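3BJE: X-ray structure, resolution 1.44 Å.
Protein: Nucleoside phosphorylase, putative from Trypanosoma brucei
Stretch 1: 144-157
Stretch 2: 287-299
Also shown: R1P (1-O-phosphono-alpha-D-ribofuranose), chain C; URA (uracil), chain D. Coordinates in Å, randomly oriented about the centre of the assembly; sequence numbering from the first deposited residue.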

# COMPACT_ATOMS: atom_id res chain seq x y z
N ILE A 144 -17.28 -4.98 4.98
CA ILE A 144 -16.53 -5.91 5.81
C ILE A 144 -15.32 -6.45 5.08
O ILE A 144 -15.43 -7.01 4.01
CB ILE A 144 -17.41 -7.09 6.29
CG1 ILE A 144 -18.68 -6.56 6.97
CG2 ILE A 144 -16.61 -8.02 7.28
CD1 ILE A 144 -19.66 -7.65 7.38
N ARG A 145 -14.16 -6.29 5.71
CA ARG A 145 -12.94 -6.91 5.23
C ARG A 145 -12.89 -8.36 5.68
O ARG A 145 -13.12 -8.64 6.85
CB ARG A 145 -11.73 -6.16 5.77
CG ARG A 145 -10.43 -6.93 5.65
CD ARG A 145 -9.23 -6.03 5.86
NE ARG A 145 -8.03 -6.80 6.23
CZ ARG A 145 -7.40 -7.67 5.43
NH1 ARG A 145 -6.35 -8.31 5.89
NH2 ARG A 145 -7.82 -7.90 4.17
N LEU A 146 -12.63 -9.26 4.75
CA LEU A 146 -12.33 -10.66 5.06
C LEU A 146 -10.91 -10.91 4.58
O LEU A 146 -10.64 -10.95 3.37
CB LEU A 146 -13.31 -11.64 4.40
CG LEU A 146 -12.96 -13.13 4.55
CD1 LEU A 146 -12.71 -13.57 6.01
CD2 LEU A 146 -14.03 -14.01 3.92
N GLY A 147 -9.98 -11.04 5.53
CA GLY A 147 -8.58 -11.07 5.21
C GLY A 147 -7.81 -12.18 5.86
O GLY A 147 -8.38 -13.16 6.36
N THR A 148 -6.49 -12.06 5.79
CA THR A 148 -5.59 -12.95 6.52
C THR A 148 -4.77 -12.07 7.44
O THR A 148 -4.69 -10.87 7.25
CB THR A 148 -4.65 -13.74 5.58
OG1 THR A 148 -3.82 -12.85 4.82
CG2 THR A 148 -5.47 -14.68 4.67
N CYS A 149 -4.19 -12.66 8.47
CA CYS A 149 -3.45 -11.85 9.43
C CYS A 149 -2.47 -12.66 10.25
O CYS A 149 -2.45 -13.91 10.18
CB CYS A 149 -4.44 -11.16 10.38
SG CYS A 149 -5.31 -12.36 11.47
N GLY A 150 -1.65 -11.96 11.02
CA GLY A 150 -0.86 -12.58 12.08
C GLY A 150 -1.51 -12.36 13.42
O GLY A 150 -2.36 -11.47 13.55
N SER A 151 -1.16 -13.20 14.40
CA SER A 151 -1.59 -12.96 15.79
C SER A 151 -0.41 -13.01 16.75
O SER A 151 0.37 -13.96 16.73
CB SER A 151 -2.64 -13.97 16.25
OG SER A 151 -2.96 -13.77 17.62
N PRO A 152 -0.28 -11.97 17.59
CA PRO A 152 0.70 -11.93 18.67
C PRO A 152 0.19 -12.53 19.98
O PRO A 152 0.92 -12.53 20.97
CB PRO A 152 0.89 -10.42 18.85
CG PRO A 152 -0.44 -9.89 18.63
CD PRO A 152 -1.02 -10.69 17.51
N ALA A 153 -1.05 -13.01 19.99
CA ALA A 153 -1.71 -13.53 21.19
C ALA A 153 -1.49 -15.02 21.34
O ALA A 153 -1.84 -15.79 20.44
CB ALA A 153 -3.19 -13.25 21.12
N GLU A 154 -0.95 -15.45 22.47
CA GLU A 154 -0.68 -16.88 22.67
C GLU A 154 -1.97 -17.69 22.62
O GLU A 154 -1.99 -18.78 22.06
CB GLU A 154 0.08 -17.14 23.98
CG GLU A 154 0.12 -18.61 24.46
CD GLU A 154 0.47 -19.64 23.38
OE1 GLU A 154 0.93 -19.25 22.27
OE2 GLU A 154 0.26 -20.85 23.64
N SER A 155 -3.04 -17.15 23.17
CA SER A 155 -4.31 -17.88 23.25
C SER A 155 -4.95 -18.12 21.87
O SER A 155 -5.66 -19.11 21.69
CB SER A 155 -5.28 -17.12 24.16
OG SER A 155 -5.58 -15.84 23.63
N VAL A 156 -4.71 -17.24 20.91
CA VAL A 156 -5.44 -17.29 19.65
C VAL A 156 -4.96 -18.45 18.76
O VAL A 156 -3.81 -18.47 18.34
CB VAL A 156 -5.31 -15.95 18.90
CG1 VAL A 156 -5.98 -16.03 17.53
CG2 VAL A 156 -5.92 -14.81 19.73
N PRO A 157 -5.85 -19.41 18.45
CA PRO A 157 -5.42 -20.58 17.66
C PRO A 157 -5.08 -20.27 16.19
O PRO A 157 -5.64 -19.33 15.63
CB PRO A 157 -6.64 -21.51 17.70
CG PRO A 157 -7.57 -20.95 18.71
CD PRO A 157 -7.28 -19.50 18.81
N VAL A 287 -7.64 -7.36 24.26
CA VAL A 287 -6.22 -7.58 23.94
C VAL A 287 -6.01 -7.43 22.44
O VAL A 287 -6.96 -7.36 21.66
CB VAL A 287 -5.71 -8.97 24.38
CG1 VAL A 287 -5.98 -9.20 25.88
CG2 VAL A 287 -6.35 -10.08 23.55
N VAL A 288 -4.74 -7.34 22.04
CA VAL A 288 -4.42 -7.28 20.61
C VAL A 288 -4.47 -8.69 20.04
O VAL A 288 -3.60 -9.52 20.30
CB VAL A 288 -3.03 -6.66 20.34
CG1 VAL A 288 -2.72 -6.63 18.83
CG2 VAL A 288 -2.94 -5.25 20.92
N THR A 289 -5.52 -8.97 19.26
CA THR A 289 -5.74 -10.29 18.70
C THR A 289 -5.05 -10.53 17.37
O THR A 289 -4.78 -11.67 17.00
CB THR A 289 -7.26 -10.55 18.50
OG1 THR A 289 -7.86 -9.41 17.89
CG2 THR A 289 -7.93 -10.89 19.85
N ASN A 290 -4.80 -9.48 16.59
CA ASN A 290 -4.21 -9.70 15.29
C ASN A 290 -3.47 -8.50 14.75
O ASN A 290 -3.67 -7.39 15.22
CB ASN A 290 -5.23 -10.24 14.27
CG ASN A 290 -6.39 -9.28 13.98
OD1 ASN A 290 -6.91 -8.61 14.87
ND2 ASN A 290 -6.82 -9.26 12.72
N ILE A 291 -2.62 -8.76 13.77
CA ILE A 291 -1.84 -7.74 13.06
C ILE A 291 -2.00 -7.98 11.57
O ILE A 291 -1.85 -9.12 11.10
CB ILE A 291 -0.33 -7.84 13.39
CG1 ILE A 291 -0.09 -7.70 14.89
CG2 ILE A 291 0.48 -6.79 12.58
CD1 ILE A 291 1.31 -8.18 15.34
N GLU A 292 -2.29 -6.92 10.82
CA GLU A 292 -2.44 -7.01 9.37
C GLU A 292 -2.21 -5.61 8.75
O GLU A 292 -1.59 -4.73 9.40
CB GLU A 292 -3.79 -7.65 8.97
CG GLU A 292 -5.03 -7.12 9.70
CD GLU A 292 -5.37 -5.72 9.25
OE1 GLU A 292 -6.07 -5.60 8.22
OE2 GLU A 292 -4.90 -4.77 9.93
N MET A 293 -2.68 -5.37 7.53
CA MET A 293 -2.26 -4.17 6.79
C MET A 293 -3.36 -3.22 6.29
O MET A 293 -3.05 -2.25 5.61
CB MET A 293 -1.37 -4.58 5.61
CG MET A 293 -0.07 -5.24 6.06
SD MET A 293 1.01 -5.78 4.72
CE MET A 293 1.41 -4.18 3.94
N GLU A 294 -4.64 -3.47 6.63
CA GLU A 294 -5.75 -2.65 6.10
C GLU A 294 -6.77 -2.10 7.09
O GLU A 294 -7.43 -1.10 6.81
CB GLU A 294 -6.51 -3.45 5.03
CG GLU A 294 -5.69 -3.71 3.76
CD GLU A 294 -4.97 -5.06 3.74
OE1 GLU A 294 -5.47 -6.03 4.32
OE2 GLU A 294 -3.86 -5.16 3.12
N THR A 295 -6.92 -2.74 8.24
CA THR A 295 -8.13 -2.56 9.04
C THR A 295 -8.27 -1.18 9.67
O THR A 295 -9.35 -0.62 9.70
CB THR A 295 -8.25 -3.69 10.09
OG1 THR A 295 -8.50 -4.91 9.40
CG2 THR A 295 -9.40 -3.45 11.07
N SER A 296 -7.17 -0.62 10.19
CA SER A 296 -7.23 0.69 10.83
C SER A 296 -7.88 1.73 9.93
O SER A 296 -8.80 2.43 10.37
CB SER A 296 -5.82 1.16 11.20
OG SER A 296 -4.99 1.19 10.05
N ALA A 297 -7.43 1.83 8.67
CA ALA A 297 -7.96 2.85 7.73
C ALA A 297 -9.39 2.51 7.29
O ALA A 297 -10.21 3.40 7.06
CB ALA A 297 -7.06 3.01 6.50
N ILE A 298 -9.69 1.24 7.12
CA ILE A 298 -11.06 0.86 6.81
C ILE A 298 -11.98 1.38 7.87
O ILE A 298 -13.02 1.96 7.58
CB ILE A 298 -11.21 -0.68 6.74
CG1 ILE A 298 -10.53 -1.20 5.49
CG2 ILE A 298 -12.69 -1.10 6.76
CD1 ILE A 298 -10.42 -2.73 5.48
N CYS A 299 -11.64 1.11 9.14
CA CYS A 299 -12.47 1.56 10.24
C CYS A 299 -12.56 3.09 10.34
O CYS A 299 -13.63 3.67 10.51
CB CYS A 299 -11.97 0.96 11.55
SG CYS A 299 -12.26 -0.82 11.67
C5 R1P C . -0.05 -9.45 3.32
O5 R1P C . 0.36 -10.79 3.01
C4 R1P C . -1.53 -9.26 3.01
O4 R1P C . -2.33 -10.30 3.61
C1 R1P C . -3.29 -9.74 4.50
C2 R1P C . -2.68 -8.38 4.89
O2 R1P C . -3.56 -7.41 5.50
C3 R1P C . -2.06 -7.95 3.55
O3 R1P C . -3.04 -7.44 2.63
O1 R1P C . -4.65 -9.66 3.94
P R1P C . -5.20 -10.28 2.55
O1P R1P C . -4.38 -9.44 1.56
O2P R1P C . -6.68 -9.93 2.57
O3P R1P C . -4.87 -11.73 2.47
N1 URA D . -0.84 -10.76 6.96
C2 URA D . -0.13 -9.82 7.63
O2 URA D . -0.22 -8.59 7.33
N3 URA D . 0.70 -10.19 8.59
C4 URA D . 0.86 -11.48 8.93
O4 URA D . 1.65 -11.76 9.85
C5 URA D . 0.15 -12.46 8.26
C6 URA D . -0.71 -12.06 7.25

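The contact between 144-157 and 287-299 is a brief antiparallel strand pairing, anchored by one bridge, flanked by a small apolar patch on one side of it along the chain and by a charged, ligand-binding cluster on the other. It illustrates a general principle: two strands that cross obliquely can share only a short run of backbone hydrogen bonds, and side chains must supply the rest of the adhesion.

The strands 144-151 and 288-292 run at 126° to each other, well short of true antiparallel, and their axes approach to 4.3 Å. At the bridge, Gly-150 and Ile-291 form a hydrogen-bonded pair in which each residue both gives and accepts: Gly-150 N donates to Ile-291 O at 2.8 Å, and Ile-291 N donates to Gly-150 O at 2.7 Å. Both bonds are nearly straight. The same carbonyl receives a CA-H...O contact, with Asn-290 CA lying 3.1 Å from Gly-150 O. Glycine at this position also suits the ligand, because a CB built on Gly-150 would lie 2.5 Å from O4 of the uracil and clash with it.

Beyond the bridge, a side chain takes over the role of the backbone. Ser-151 OG donates to Thr-289 O at 2.8 Å, while its oxygen accepts from the backbone within its own stretch, Ala-153 N to Ser-151 OG being 3.1 Å. One hydroxyl thus ties the turn after the strand to the neighbouring strand. Pro-152, which has no amide hydrogen to offer, contributes apolar surface instead: its CG packs 4.0 Å from Val-288 CG1, and its CD lies 4.1 Å from Ile-291 CD1. Cys-149 adds a softer polar contact, a weak hydrogen bond of 3.7 Å from Asn-290 ND2 to Cys-149 SG.

Toward the N-terminal end of the first stretch the backbones have separated, with 7.5 Å between Arg-145 CA and Thr-295 CA, and the long side chain of Arg-145 spans the gap. Its NE donates to Glu-292 OE1 at 3.0 Å, a salt bridge that is also a hydrogen bond, while its CD packs 3.5 Å from Ile-298 CD1. Glu-292 OE1 is a shared acceptor: Glu-294 N reaches it at 3.0 Å and Thr-295 OG1 at 2.8 Å, so the carboxylate that holds the arginine also organises the turn into the helix. Glu-294, at the N-cap position, sits over one face of the guanidinium. Its salt bridge, 2.9 Å from Arg-145 NH1 to Glu-294 OE1, rests on charge alone, and the placement of that oxygen is less certain.

The ligand completes this cluster. Arg-145 NH2 donates to R1P O2P at 2.8 Å, and Arg-145 NH1 to R1P O1 at 2.9 Å, countering phosphate charge. From the other stretch, Glu-294 OE2 accepts a very short hydrogen bond of 2.5 Å from R1P O3, and Met-293 N donates to R1P O2 at 3.0 Å. Both stretches therefore grip the ribose phosphate, as befits a nucleoside phosphorylase.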